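Local coordinates for protein restriction endonuclease (Mycobacterium sp., PDB 4F0Q) that cleaves DNA as a tetrameric restriction endonuclease whose activity depends on cytosine methylation, at residues 139-144 / 152-157; 180-185 / 206-211; 332-337 / 353-358. One frame throughout, in Å; residues are numbered along the deposited sequence.

Contacts 1 and 2 belong to the N-terminal region of the AspBHI family and lie side by side, their centres 10 Å apart; contact 3 belongs to the endonuclease region of the PDDEXK clan and holds the magnesium ion. Strands 156-166 and 175-193 are neighbours in one sheet, where L156 O and A182 N, 2.7 Å apart, probably hydrogen bond, and H142 of contact 1 packs against I183 and I184 of contact 2. The metal site is remote from both: the centre of contact 3 is about 43 Å from that of contact 1 and 35 Å from that of contact 2, with nearest atoms about 32 and 22 Å apart.

Contact 1 (139-144 / 152-157)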
# COMPACT_ATOMS: atom_id res chain seq x y z
N ALA A 139 29.23 0.63 -14.03
CA ALA A 139 28.46 0.53 -12.80
C ALA A 139 29.25 1.09 -11.62
O ALA A 139 28.68 1.66 -10.69
CB ALA A 139 28.06 -0.91 -12.53
N ARG A 140 30.57 0.93 -11.67
CA ARG A 140 31.45 1.50 -10.66
C ARG A 140 31.30 3.02 -10.57
O ARG A 140 31.40 3.60 -9.49
CB ARG A 140 32.90 1.12 -10.96
CG ARG A 140 33.94 1.86 -10.13
CD ARG A 140 33.80 1.58 -8.65
NE ARG A 140 34.78 2.33 -7.87
CZ ARG A 140 34.58 3.55 -7.39
NH1 ARG A 140 33.43 4.17 -7.60
NH2 ARG A 140 35.54 4.16 -6.70
N LEU A 141 31.06 3.66 -11.71
CA LEU A 141 31.00 5.12 -11.78
C LEU A 141 29.58 5.68 -11.70
O LEU A 141 29.39 6.83 -11.30
CB LEU A 141 31.70 5.62 -13.04
CG LEU A 141 33.21 5.39 -13.09
CD1 LEU A 141 33.79 5.87 -14.41
CD2 LEU A 141 33.90 6.07 -11.92
N HIS A 142 28.60 4.88 -12.08
CA HIS A 142 27.20 5.29 -11.98
C HIS A 142 26.73 5.23 -10.53
O HIS A 142 25.67 5.75 -10.19
CB HIS A 142 26.31 4.41 -12.87
CG HIS A 142 26.37 4.79 -14.32
ND1 HIS A 142 25.29 5.29 -15.00
CD2 HIS A 142 27.38 4.73 -15.21
CE1 HIS A 142 25.63 5.53 -16.25
NE2 HIS A 142 26.90 5.20 -16.41
N ALA A 143 27.54 4.60 -9.69
CA ALA A 143 27.31 4.60 -8.25
C ALA A 143 28.52 5.22 -7.56
O ALA A 143 28.87 4.84 -6.44
CB ALA A 143 27.06 3.19 -7.75
N GLY A 144 29.16 6.17 -8.24
CA GLY A 144 30.31 6.86 -7.70
C GLY A 144 30.00 7.57 -6.40
O GLY A 144 28.96 8.21 -6.26
N LEU A 152 32.94 11.11 -14.41
CA LEU A 152 33.61 10.20 -15.32
C LEU A 152 32.66 9.15 -15.89
O LEU A 152 32.96 8.51 -16.90
CB LEU A 152 34.77 9.50 -14.61
CG LEU A 152 35.86 10.40 -14.04
CD1 LEU A 152 36.85 9.58 -13.23
CD2 LEU A 152 36.56 11.14 -15.16
N ALA A 153 31.51 8.97 -15.24
CA ALA A 153 30.55 7.95 -15.62
C ALA A 153 30.04 8.12 -17.05
O ALA A 153 29.47 9.16 -17.40
CB ALA A 153 29.38 7.93 -14.65
N PRO A 154 30.25 7.09 -17.89
CA PRO A 154 29.81 7.11 -19.29
C PRO A 154 28.30 6.91 -19.42
O PRO A 154 27.77 5.90 -18.96
CB PRO A 154 30.55 5.92 -19.90
CG PRO A 154 30.78 4.99 -18.75
CD PRO A 154 30.99 5.86 -17.55
N PRO A 155 27.61 7.88 -20.04
CA PRO A 155 26.17 7.81 -20.28
C PRO A 155 25.79 6.60 -21.12
O PRO A 155 26.51 6.26 -22.06
CB PRO A 155 25.87 9.10 -21.05
CG PRO A 155 26.97 10.02 -20.67
CD PRO A 155 28.18 9.16 -20.49
N LEU A 156 24.68 5.95 -20.79
CA LEU A 156 24.20 4.81 -21.56
C LEU A 156 23.15 5.23 -22.59
O LEU A 156 21.96 5.31 -22.28
CB LEU A 156 23.65 3.71 -20.65
CG LEU A 156 24.63 2.61 -20.23
CD1 LEU A 156 25.77 3.16 -19.39
CD2 LEU A 156 23.89 1.50 -19.49
N PHE A 157 23.61 5.50 -23.80
CA PHE A 157 22.72 5.87 -24.90
C PHE A 157 22.04 4.63 -25.47
O PHE A 157 22.69 3.78 -26.08
CB PHE A 157 23.49 6.60 -26.00
CG PHE A 157 23.69 8.06 -25.73
CD1 PHE A 157 24.36 8.49 -24.60
CD2 PHE A 157 23.21 9.01 -26.62
CE1 PHE A 157 24.53 9.84 -24.35
CE2 PHE A 157 23.39 10.36 -26.38
CZ PHE A 157 24.05 10.77 -25.24
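H142, on helix 130-142, reaches across to the proline-rich chain of 152-157 and makes the one hydrogen bond between the two segments: its NE2 donates to P154 O over 2.8 Å, with an N-H...O angle of 155°. The oxygen sits at the edge of the imidazole, in the ring plane, but the donor stands well above the plane of the carbonyl. Obliquely to this ring come two methyls, A153 CB at 3.8 Å from H142 CD2 and L156 CD1 at 3.8 Å from H142 NE2. The preceding residue, L141, does the apolar work. Its CB meets A153 CB at 3.6 Å, a close approach that the small alanine permits, while its CD1 lies 3.8 Å from L152 CB and also reaches the ring of P154 at CD. The two leucines cross obliquely.

Both L141 and H142 have CG anti to the carbonyl carbon, and in H142 this turn (chi1 -78°) carries the ring out toward the opposite chain. Prolines suit 154 and 155 because the chain here is extended and neither position has an N-H to satisfy. Further out, W248 and W245 on helix 243-251 pack on A153 and P155, and L152 O is bonded by R227. A143 packs on V191 of the second subunit. The contact ties helix 130-142 to the chain entering strand 156-166 in the AspBHI N-terminal (PUA-clan) region.

Chemically, the bond to P154 O places a hydrogen on NE2. A backbone carbonyl followed by proline is thereby given a donor, and a buried imidazole has its NE2 satisfied and its rotation fixed.

Contact 2 (180-185 / 206-211); sequences GAAIIE and LDLAVV
Between G180 and V211 two antiparallel strands pair closely along most of their length and loosen toward E185. In the tight part, I183 and A209 form a hydrogen-bonded pair: I183 N donates to A209 O over 2.9 Å, and A209 N returns a bond to I183 O, also 2.9 Å, almost straight at 170°. V211 N continues the pattern, pointing nearly along the C=O axis of A181. Close by, G180 adopts a positive phi of 98° that a side chain would not tolerate, and a CB would also strike V210 CG1. A water extends the pairing beyond the direct V211 N to A181 O bond, linking A181 N to V211 O. The small A182 CB fits beside L208 CB at 4.0 Å. On the face A182 shares with I184, L208 and V210, I184 and L208 run side by side in the same direction, I184 CG1 lying 3.8 Å from L208 CD2. The opposite face carries I183, whose extended side chain crosses that of V211 at about a right angle, I183 CD1 touching V211 CG1 at 3.7 Å. Branched and long aliphatic residues suit both buried faces.

The other end is slacker. There E185 N makes a weak, bent bond to D207 O, 2.8 Å, and the partly exposed E185 carboxylate turns to R260 and to R313 of the second subunit, while D207 bridges to R113 and R186.

This pair is a hairpin within the large mixed sheet: strand 156-166 flanks 180-185, strand 111-115 flanks 206-211, and helices 130-142 and 243-251 pack on the isoleucines.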
# COMPACT_ATOMS: atom_id res chain seq x y z
N GLY A 180 17.03 7.36 -25.55
CA GLY A 180 17.48 8.25 -24.49
C GLY A 180 18.79 7.85 -23.84
O GLY A 180 19.39 6.83 -24.18
N ALA A 181 19.24 8.68 -22.91
CA ALA A 181 20.44 8.39 -22.12
C ALA A 181 20.02 7.81 -20.78
O ALA A 181 19.06 8.28 -20.17
CB ALA A 181 21.26 9.65 -21.92
N ALA A 182 20.73 6.78 -20.32
CA ALA A 182 20.32 6.07 -19.12
C ALA A 182 21.40 6.00 -18.04
O ALA A 182 22.60 6.02 -18.33
CB ALA A 182 19.85 4.66 -19.48
N ILE A 183 20.96 5.94 -16.79
CA ILE A 183 21.84 5.71 -15.65
C ILE A 183 21.63 4.29 -15.15
O ILE A 183 20.50 3.83 -15.05
CB ILE A 183 21.52 6.68 -14.49
CG1 ILE A 183 21.51 8.13 -14.99
CG2 ILE A 183 22.52 6.51 -13.36
CD1 ILE A 183 21.20 9.13 -13.90
N ILE A 184 22.72 3.60 -14.85
CA ILE A 184 22.61 2.27 -14.25
C ILE A 184 22.09 2.41 -12.82
O ILE A 184 22.84 2.71 -11.89
CB ILE A 184 23.96 1.53 -14.24
CG1 ILE A 184 24.48 1.36 -15.67
CG2 ILE A 184 23.81 0.17 -13.57
CD1 ILE A 184 25.76 0.58 -15.76
N GLU A 185 20.78 2.21 -12.65
CA GLU A 185 20.16 2.33 -11.34
C GLU A 185 20.44 1.09 -10.50
O GLU A 185 20.66 1.18 -9.30
CB GLU A 185 18.65 2.55 -11.47
CG GLU A 185 17.95 2.76 -10.14
CD GLU A 185 16.46 2.94 -10.28
OE1 GLU A 185 15.90 2.52 -11.32
OE2 GLU A 185 15.84 3.52 -9.36
N LEU A 206 20.19 -5.51 -15.49
CA LEU A 206 20.36 -4.11 -15.14
C LEU A 206 19.06 -3.30 -15.19
O LEU A 206 18.34 -3.33 -16.19
CB LEU A 206 21.41 -3.44 -16.04
CG LEU A 206 22.90 -3.73 -15.80
CD1 LEU A 206 23.30 -5.13 -16.25
CD2 LEU A 206 23.76 -2.68 -16.49
N ASP A 207 18.78 -2.60 -14.10
CA ASP A 207 17.72 -1.60 -14.07
C ASP A 207 18.30 -0.26 -14.48
O ASP A 207 19.14 0.31 -13.78
CB ASP A 207 17.12 -1.48 -12.67
CG ASP A 207 16.25 -2.66 -12.30
OD1 ASP A 207 15.60 -3.23 -13.21
OD2 ASP A 207 16.21 -3.03 -11.11
N LEU A 208 17.86 0.23 -15.64
CA LEU A 208 18.35 1.49 -16.19
C LEU A 208 17.29 2.58 -16.09
O LEU A 208 16.11 2.34 -16.34
CB LEU A 208 18.77 1.31 -17.65
CG LEU A 208 19.83 0.25 -17.95
CD1 LEU A 208 20.11 0.18 -19.44
CD2 LEU A 208 21.11 0.54 -17.18
N ALA A 209 17.73 3.78 -15.74
CA ALA A 209 16.84 4.93 -15.62
C ALA A 209 17.11 5.93 -16.73
O ALA A 209 18.12 6.64 -16.71
CB ALA A 209 17.01 5.58 -14.26
N VAL A 210 16.21 5.99 -17.70
CA VAL A 210 16.32 6.96 -18.79
C VAL A 210 16.02 8.36 -18.26
O VAL A 210 14.93 8.62 -17.76
CB VAL A 210 15.35 6.63 -19.94
CG1 VAL A 210 15.46 7.67 -21.04
CG2 VAL A 210 15.64 5.24 -20.49
N VAL A 211 17.00 9.25 -18.37
CA VAL A 211 16.89 10.59 -17.80
C VAL A 211 15.98 11.51 -18.61
O VAL A 211 15.95 11.46 -19.84
CB VAL A 211 18.27 11.26 -17.64
CG1 VAL A 211 19.10 10.52 -16.59
CG2 VAL A 211 19.01 11.30 -18.97
O HOH W 1 17.24 11.14 -22.01

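Contact 3 (332-337 / 353-358); sequences GVDFIG and LGQAKC. With MG (magnesium ion), chain E.
Strands 335-337 and 353-357 run antiparallel with a classic beta bulge, in which D334 N (2.6 Å) and F335 N (3.2 Å) both donate to G354 O, while G354 N bonds back to F335 O. The first donor lies in the carbonyl plane and the second stands above it. At the bulge F335 lays its ring across the neighbouring strand, with G354 CA centred over one face, 3.5 Å from the ring centroid: a CH-pi contact possible because glycine has no CB, which would otherwise collide with the ring.

Next to it the magnesium is held octahedrally by D334 OD2, Q355 OE1, A356 O and three waters, each at about 2.1 Å. The Q355 chain bends at chi2 (62°) to bring its amide round to the metal. Its NE2 makes a very short bond, 2.4 Å, to G332 O and a weak one to D334 OD1, so the amide is fixed with its oxygen on the ion. D334 OD1 also pairs with R326, and A356 N weakly bonds D334 OD2, positioning the carboxylate. The metal would be expected to lower the pKa of the aspartate, keeping it ionised. On the face that carries I336 and L353, away from the F335 ring, I336 lies alongside L353; V333 CG2 also reaches L353 CD2 at 3.7 Å.

The arrangement is consistent with the PD-(D/E)XK nuclease motif, with glutamine in the acidic position and K357 in the lysine position. The hairpin occupies the middle of a five-stranded sheet, between strands 319-324 and 381-387, with helix 297-314 packed over F335 and A356.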
# COMPACT_ATOMS: atom_id res chain seq x y z
N GLY A 332 -15.16 -13.70 -2.79
CA GLY A 332 -14.56 -12.47 -3.29
C GLY A 332 -13.05 -12.55 -3.39
O GLY A 332 -12.46 -12.14 -4.39
N VAL A 333 -12.42 -13.06 -2.34
CA VAL A 333 -10.97 -13.18 -2.29
C VAL A 333 -10.53 -14.63 -2.45
O VAL A 333 -11.05 -15.52 -1.78
CB VAL A 333 -10.41 -12.62 -0.97
CG1 VAL A 333 -8.90 -12.71 -0.95
CG2 VAL A 333 -10.87 -11.19 -0.76
N ASP A 334 -9.58 -14.86 -3.35
CA ASP A 334 -9.12 -16.21 -3.65
C ASP A 334 -7.83 -16.59 -2.91
O ASP A 334 -7.60 -17.76 -2.62
CB ASP A 334 -8.95 -16.40 -5.16
CG ASP A 334 -10.27 -16.40 -5.90
OD1 ASP A 334 -11.25 -15.85 -5.36
OD2 ASP A 334 -10.32 -16.93 -7.02
N PHE A 335 -7.00 -15.59 -2.62
CA PHE A 335 -5.78 -15.84 -1.86
C PHE A 335 -5.27 -14.61 -1.11
O PHE A 335 -5.61 -13.48 -1.45
CB PHE A 335 -4.68 -16.45 -2.74
CG PHE A 335 -4.27 -15.58 -3.90
CD1 PHE A 335 -4.89 -15.70 -5.13
CD2 PHE A 335 -3.24 -14.66 -3.76
CE1 PHE A 335 -4.51 -14.91 -6.20
CE2 PHE A 335 -2.86 -13.87 -4.83
CZ PHE A 335 -3.49 -13.99 -6.05
N ILE A 336 -4.44 -14.85 -0.10
CA ILE A 336 -3.90 -13.79 0.74
C ILE A 336 -2.37 -13.86 0.75
O ILE A 336 -1.79 -14.94 0.83
CB ILE A 336 -4.43 -13.90 2.19
CG1 ILE A 336 -5.95 -13.76 2.21
CG2 ILE A 336 -3.80 -12.84 3.08
CD1 ILE A 336 -6.44 -12.40 1.78
N GLY A 337 -1.74 -12.69 0.66
CA GLY A 337 -0.30 -12.57 0.77
C GLY A 337 0.07 -11.33 1.56
O GLY A 337 -0.81 -10.68 2.15
N LEU A 353 -4.70 -8.87 -1.05
CA LEU A 353 -5.87 -9.68 -1.34
C LEU A 353 -5.86 -10.09 -2.81
O LEU A 353 -5.81 -9.24 -3.70
CB LEU A 353 -7.16 -8.92 -1.01
CG LEU A 353 -7.71 -9.04 0.41
CD1 LEU A 353 -6.70 -8.56 1.45
CD2 LEU A 353 -9.01 -8.27 0.55
N GLY A 354 -5.89 -11.39 -3.06
CA GLY A 354 -5.81 -11.90 -4.41
C GLY A 354 -7.13 -12.44 -4.93
O GLY A 354 -7.95 -12.96 -4.18
N GLN A 355 -7.32 -12.30 -6.24
CA GLN A 355 -8.49 -12.85 -6.91
C GLN A 355 -8.07 -13.45 -8.25
O GLN A 355 -7.33 -12.83 -9.00
CB GLN A 355 -9.54 -11.76 -7.14
CG GLN A 355 -10.65 -12.17 -8.11
CD GLN A 355 -11.45 -13.35 -7.62
OE1 GLN A 355 -11.67 -14.31 -8.36
NE2 GLN A 355 -11.89 -13.29 -6.36
N ALA A 356 -8.56 -14.65 -8.54
CA ALA A 356 -8.20 -15.34 -9.77
C ALA A 356 -9.43 -15.77 -10.55
O ALA A 356 -10.35 -16.37 -9.99
CB ALA A 356 -7.33 -16.54 -9.46
N LYS A 357 -9.45 -15.47 -11.84
CA LYS A 357 -10.57 -15.89 -12.68
C LYS A 357 -10.12 -16.38 -14.06
O LYS A 357 -9.65 -15.59 -14.88
CB LYS A 357 -11.61 -14.78 -12.82
CG LYS A 357 -12.92 -15.26 -13.43
CD LYS A 357 -14.02 -14.23 -13.29
CE LYS A 357 -15.35 -14.78 -13.79
NZ LYS A 357 -16.47 -13.83 -13.59
N CYS A 358 -10.28 -17.67 -14.30
CA CYS A 358 -9.88 -18.28 -15.56
C CYS A 358 -11.03 -18.26 -16.57
O CYS A 358 -11.82 -19.20 -16.63
CB CYS A 358 -9.40 -19.71 -15.34
SG CYS A 358 -8.90 -20.58 -16.84
MG MG E . -11.73 -16.41 -8.44
O HOH W 2 -11.19 -18.41 -8.52
O HOH W 3 -13.08 -16.79 -9.98
O HOH W 4 -13.01 -16.33 -6.76